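PDB 6RIW: ORF10 from Moritella marina, which carries the ketosynthase and chain length factor domains of a polyunsaturated fatty acid synthase, probably condensing acyl units through its 3-oxoacyl-[acyl-carrier-protein] synthase activity. Local coordinates for residues S129-V141 with Q946-I958. Residues are numbered along the deposited sequence; the frame is centred on the assembly and turned at random.
Sequences SNQLFMPLYHQVV and QPVMMDNLKPQGI
Pro135, at the kink of the helix, presses into a pocket of the 946-958 loop made by Val948, Met950 and Leu953; its CB lies 3.9 Å from Met950 SD and its CG 3.3 Å from Met949 O. As a proline it gives no N-H to the preceding turn. On one side of it Leu953 splays its two methyls: CD1 meets Leu136 CD2 at 3.9 Å, while CD2 rests on the carbonyl oxygen of Leu132. On the other, Val948 sets CG1 near the Pro135 CA and CG2 on His138 CB. Gln139, with CG anti to the backbone N (chi1 -177°), brings its chain across Met950 at about a right angle, CB 3.7 Å from Met950 CE. This part, mostly apolar, is closely packed.

The margins are wetter. One water joins Gln139 NE2 to Val948 O, while Gln139 OE1 bonds Asn143 ND2. At the other end Asn952 ND2 reaches Gln131 O in a weak bond (3.4 Å, 142°), the two side-chain amide planes standing 82° apart. A second water bridges Gln131 O and OE1 and weakly accepts from Asn952 ND2; a third links Leu132 O with Asn952 O. Stronger partners are Lys162 O for Asn952 ND2 and Ala160 O for Gln131 NE2.

The loop, following helix 929-934, thus packs along helix 129-148 of the N-terminal ketosynthase where it meets the second ketosynthase-like domain, probably the chain length factor: helix 513-519 touches Leu136, Gln139 and Met950, and helix 699-706 lies against Leu136 and Leu953.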
loop_
_atom_site.group_PDB
_atom_site.type_symbol
_atom_site.label_atom_id
_atom_site.label_comp_id
_atom_site.label_asym_id
_atom_site.label_seq_id
_atom_site.Cartn_x
_atom_site.Cartn_y
_atom_site.Cartn_z
ATOM N N SER A 129 -8.882 -10.582 5.498
ATOM C CA SER A 129 -9.067 -9.440 6.408
ATOM C C SER A 129 -10.551 -9.157 6.662
ATOM O O SER A 129 -10.925 -8.752 7.772
ATOM C CB SER A 129 -8.329 -8.201 5.876
ATOM O OG SER A 129 -8.953 -7.628 4.736
ATOM N N ASN A 130 -11.412 -9.417 5.665
ATOM C CA ASN A 130 -12.859 -9.284 5.832
ATOM C C ASN A 130 -13.353 -10.035 7.059
ATOM O O ASN A 130 -14.227 -9.548 7.786
ATOM C CB ASN A 130 -13.607 -9.830 4.604
ATOM C CG ASN A 130 -13.494 -8.963 3.375
ATOM O OD1 ASN A 130 -13.170 -7.777 3.440
ATOM N ND2 ASN A 130 -13.776 -9.566 2.221
ATOM N N GLN A 131 -12.806 -11.232 7.306
ATOM C CA GLN A 131 -13.317 -12.065 8.390
ATOM C C GLN A 131 -13.126 -11.410 9.749
ATOM O O GLN A 131 -13.877 -11.703 10.690
ATOM C CB GLN A 131 -12.626 -13.439 8.393
ATOM C CG GLN A 131 -12.882 -14.308 7.170
ATOM C CD GLN A 131 -14.126 -15.179 7.328
ATOM O OE1 GLN A 131 -14.817 -15.117 8.347
ATOM N NE2 GLN A 131 -14.419 -15.990 6.305
ATOM N N LEU A 132 -12.147 -10.522 9.872
ATOM C CA LEU A 132 -11.840 -9.893 11.150
ATOM C C LEU A 132 -12.723 -8.694 11.467
ATOM O O LEU A 132 -12.748 -8.276 12.624
ATOM C CB LEU A 132 -10.364 -9.453 11.180
ATOM C CG LEU A 132 -9.339 -10.597 11.097
ATOM C CD1 LEU A 132 -7.946 -10.075 10.735
ATOM C CD2 LEU A 132 -9.273 -11.350 12.396
ATOM N N PHE A 133 -13.449 -8.138 10.492
ATOM C CA PHE A 133 -14.158 -6.881 10.729
ATOM C C PHE A 133 -15.648 -6.945 10.418
ATOM O O PHE A 133 -16.430 -6.243 11.058
ATOM C CB PHE A 133 -13.497 -5.759 9.927
ATOM C CG PHE A 133 -12.051 -5.596 10.274
ATOM C CD1 PHE A 133 -11.694 -5.183 11.563
ATOM C CD2 PHE A 133 -11.052 -5.922 9.361
ATOM C CE1 PHE A 133 -10.346 -5.076 11.913
ATOM C CE2 PHE A 133 -9.714 -5.802 9.684
ATOM C CZ PHE A 133 -9.344 -5.390 10.959
ATOM N N MET A 134 -16.056 -7.761 9.452
ATOM C CA MET A 134 -17.480 -7.835 9.116
ATOM C C MET A 134 -18.388 -8.061 10.324
ATOM O O MET A 134 -19.482 -7.468 10.357
ATOM C CB MET A 134 -17.726 -8.955 8.089
ATOM C CG MET A 134 -17.249 -8.706 6.684
ATOM S SD MET A 134 -17.541 -7.044 6.016
ATOM C CE MET A 134 -16.204 -6.969 4.817
ATOM N N PRO A 135 -18.044 -8.898 11.305
ATOM C CA PRO A 135 -18.987 -9.119 12.411
ATOM C C PRO A 135 -19.273 -7.867 13.221
ATOM O O PRO A 135 -20.332 -7.798 13.841
ATOM C CB PRO A 135 -18.290 -10.187 13.265
ATOM C CG PRO A 135 -17.391 -10.891 12.335
ATOM C CD PRO A 135 -16.874 -9.797 11.418
ATOM N N LEU A 136 -18.367 -6.881 13.243
ATOM C CA LEU A 136 -18.677 -5.606 13.895
ATOM C C LEU A 136 -19.947 -4.999 13.305
ATOM O O LEU A 136 -20.909 -4.720 14.026
ATOM C CB LEU A 136 -17.525 -4.617 13.722
ATOM C CG LEU A 136 -16.177 -4.956 14.365
ATOM C CD1 LEU A 136 -15.058 -4.067 13.774
ATOM C CD2 LEU A 136 -16.309 -4.764 15.867
ATOM N N TYR A 137 -19.950 -4.763 11.992
ATOM C CA TYR A 137 -21.089 -4.080 11.376
ATOM C C TYR A 137 -22.327 -4.956 11.404
ATOM O O TYR A 137 -23.447 -4.454 11.585
ATOM C CB TYR A 137 -20.784 -3.694 9.932
ATOM C CG TYR A 137 -19.331 -3.382 9.685
ATOM C CD1 TYR A 137 -18.688 -2.404 10.450
ATOM C CD2 TYR A 137 -18.608 -4.059 8.686
ATOM C CE1 TYR A 137 -17.346 -2.121 10.258
ATOM C CE2 TYR A 137 -17.271 -3.779 8.465
ATOM C CZ TYR A 137 -16.650 -2.798 9.245
ATOM O OH TYR A 137 -15.318 -2.517 9.053
ATOM N N HIS A 138 -22.154 -6.257 11.188
ATOM C CA HIS A 138 -23.319 -7.110 10.972
ATOM C C HIS A 138 -23.990 -7.506 12.278
ATOM O O HIS A 138 -25.209 -7.707 12.298
ATOM C CB HIS A 138 -22.908 -8.325 10.115
ATOM C CG HIS A 138 -22.508 -7.934 8.722
ATOM N ND1 HIS A 138 -21.635 -8.671 7.946
ATOM C CD2 HIS A 138 -22.851 -6.851 7.979
ATOM C CE1 HIS A 138 -21.480 -8.068 6.776
ATOM N NE2 HIS A 138 -22.206 -6.960 6.775
ATOM N N GLN A 139 -23.255 -7.532 13.393
ATOM C CA GLN A 139 -23.941 -7.676 14.673
ATOM C C GLN A 139 -24.846 -6.481 14.925
ATOM O O GLN A 139 -25.970 -6.633 15.425
ATOM C CB GLN A 139 -22.940 -7.829 15.828
ATOM C CG GLN A 139 -23.634 -8.068 17.209
ATOM C CD GLN A 139 -24.276 -9.452 17.312
ATOM O OE1 GLN A 139 -25.331 -9.632 17.945
ATOM N NE2 GLN A 139 -23.649 -10.432 16.681
ATOM N N VAL A 140 -24.362 -5.274 14.609
ATOM C CA VAL A 140 -25.180 -4.089 14.834
ATOM C C VAL A 140 -26.396 -4.106 13.910
ATOM O O VAL A 140 -27.514 -3.830 14.352
ATOM C CB VAL A 140 -24.349 -2.803 14.661
ATOM C CG1 VAL A 140 -25.233 -1.562 14.882
ATOM C CG2 VAL A 140 -23.180 -2.792 15.639
ATOM N N VAL A 141 -26.207 -4.468 12.635
ATOM C CA VAL A 141 -27.351 -4.598 11.720
ATOM C C VAL A 141 -28.329 -5.638 12.241
ATOM O O VAL A 141 -29.543 -5.404 12.286
ATOM C CB VAL A 141 -26.889 -4.948 10.293
ATOM C CG1 VAL A 141 -28.121 -5.313 9.394
ATOM C CG2 VAL A 141 -26.114 -3.798 9.649
ATOM N N GLN A 946 -26.556 -20.253 9.571
ATOM C CA GLN A 946 -25.267 -19.641 9.911
ATOM C C GLN A 946 -25.487 -18.205 10.361
ATOM O O GLN A 946 -25.471 -17.282 9.541
ATOM C CB GLN A 946 -24.301 -19.694 8.730
ATOM C CG GLN A 946 -22.893 -19.222 9.089
ATOM C CD GLN A 946 -22.362 -19.871 10.350
ATOM O OE1 GLN A 946 -22.454 -19.316 11.452
ATOM N NE2 GLN A 946 -21.810 -21.065 10.197
ATOM N N PRO A 947 -25.700 -17.982 11.649
ATOM C CA PRO A 947 -25.865 -16.614 12.151
ATOM C C PRO A 947 -24.518 -15.900 12.179
ATOM O O PRO A 947 -23.464 -16.514 11.994
ATOM C CB PRO A 947 -26.420 -16.818 13.556
ATOM C CG PRO A 947 -25.887 -18.166 13.968
ATOM C CD PRO A 947 -25.739 -18.987 12.728
ATOM N N VAL A 948 -24.564 -14.575 12.389
ATOM C CA VAL A 948 -23.319 -13.795 12.460
ATOM C C VAL A 948 -22.454 -14.307 13.600
ATOM O O VAL A 948 -22.916 -14.442 14.737
ATOM C CB VAL A 948 -23.620 -12.298 12.638
ATOM C CG1 VAL A 948 -22.287 -11.501 12.807
ATOM C CG2 VAL A 948 -24.386 -11.754 11.433
ATOM N N MET A 949 -21.190 -14.607 13.301
ATOM C CA MET A 949 -20.281 -15.168 14.293
ATOM C C MET A 949 -19.310 -14.097 14.781
ATOM O O MET A 949 -18.697 -13.397 13.970
ATOM C CB MET A 949 -19.493 -16.349 13.727
ATOM C CG MET A 949 -20.379 -17.456 13.148
ATOM S SD MET A 949 -21.404 -18.213 14.429
ATOM C CE MET A 949 -20.106 -19.030 15.371
ATOM N N MET A 950 -19.127 -14.018 16.097
ATOM C CA MET A 950 -18.307 -12.972 16.701
ATOM C C MET A 950 -16.936 -13.454 17.153
ATOM O O MET A 950 -16.169 -12.643 17.680
ATOM C CB MET A 950 -19.044 -12.379 17.903
ATOM C CG MET A 950 -20.450 -11.905 17.588
ATOM S SD MET A 950 -20.382 -10.475 16.514
ATOM C CE MET A 950 -20.171 -9.231 17.793
ATOM N N ASP A 951 -16.615 -14.740 16.951
ATOM C CA ASP A 951 -15.404 -15.345 17.521
ATOM C C ASP A 951 -14.135 -14.589 17.140
ATOM O O ASP A 951 -13.203 -14.494 17.947
ATOM C CB ASP A 951 -15.248 -16.802 17.055
ATOM C CG ASP A 951 -16.513 -17.616 17.205
ATOM O OD1 ASP A 951 -17.452 -17.407 16.401
ATOM O OD2 ASP A 951 -16.559 -18.473 18.123
ATOM N N ASN A 952 -14.049 -14.096 15.898
ATOM C CA ASN A 952 -12.816 -13.456 15.450
ATOM C C ASN A 952 -12.556 -12.110 16.123
ATOM O O ASN A 952 -11.431 -11.602 16.034
ATOM C CB ASN A 952 -12.856 -13.260 13.932
ATOM C CG ASN A 952 -12.466 -14.512 13.181
ATOM O OD1 ASN A 952 -11.653 -15.296 13.654
ATOM N ND2 ASN A 952 -13.043 -14.706 12.008
ATOM N N LEU A 953 -13.561 -11.525 16.778
ATOM C CA LEU A 953 -13.386 -10.251 17.466
ATOM C C LEU A 953 -12.742 -10.398 18.839
ATOM O O LEU A 953 -12.161 -9.433 19.347
ATOM C CB LEU A 953 -14.743 -9.559 17.628
ATOM C CG LEU A 953 -15.545 -9.240 16.376
ATOM C CD1 LEU A 953 -16.868 -8.508 16.743
ATOM C CD2 LEU A 953 -14.714 -8.416 15.410
ATOM N N LYS A 954 -12.864 -11.561 19.468
ATOM C CA LYS A 954 -12.286 -11.739 20.787
ATOM C C LYS A 954 -10.775 -11.511 20.720
ATOM O O LYS A 954 -10.107 -12.095 19.849
ATOM C CB LYS A 954 -12.587 -13.149 21.283
ATOM C CG LYS A 954 -11.898 -13.498 22.591
ATOM C CD LYS A 954 -12.225 -14.948 22.986
ATOM C CE LYS A 954 -11.958 -15.211 24.465
ATOM N NZ LYS A 954 -10.573 -15.687 24.685
ATOM N N PRO A 955 -10.204 -10.680 21.601
ATOM C CA PRO A 955 -8.743 -10.472 21.601
ATOM C C PRO A 955 -7.954 -11.777 21.566
ATOM O O PRO A 955 -8.102 -12.641 22.443
ATOM C CB PRO A 955 -8.500 -9.689 22.899
ATOM C CG PRO A 955 -9.804 -8.916 23.117
ATOM C CD PRO A 955 -10.898 -9.841 22.600
ATOM N N GLN A 956 -7.123 -11.934 20.530
ATOM C CA GLN A 956 -6.521 -13.230 20.216
ATOM C C GLN A 956 -5.280 -13.562 21.037
ATOM O O GLN A 956 -4.839 -14.717 21.006
ATOM C CB GLN A 956 -6.182 -13.301 18.718
ATOM C CG GLN A 956 -7.438 -13.383 17.871
ATOM C CD GLN A 956 -7.150 -13.433 16.376
ATOM O OE1 GLN A 956 -6.036 -13.714 15.951
ATOM N NE2 GLN A 956 -8.177 -13.181 15.573
ATOM N N GLY A 957 -4.711 -12.607 21.764
ATOM C CA GLY A 957 -3.498 -12.869 22.531
ATOM C C GLY A 957 -2.282 -13.200 21.696
ATOM O O GLY A 957 -1.523 -14.112 22.054
ATOM N N ILE A 958 -2.075 -12.483 20.586
ATOM C CA ILE A 958 -0.968 -12.797 19.687
ATOM C C ILE A 958 0.333 -12.395 20.356
ATOM O O ILE A 958 0.466 -11.280 20.866
ATOM C CB ILE A 958 -1.122 -12.070 18.340
ATOM C CG1 ILE A 958 -2.452 -12.425 17.667
ATOM C CG2 ILE A 958 0.052 -12.407 17.415
ATOM C CD1 ILE A 958 -2.648 -13.912 17.378
HETATM O O HOH W 1 -15.758 -13.640 10.279
HETATM O O HOH W 2 -10.952 -9.188 14.826
HETATM O O HOH W 3 -24.759 -13.128 16.353
#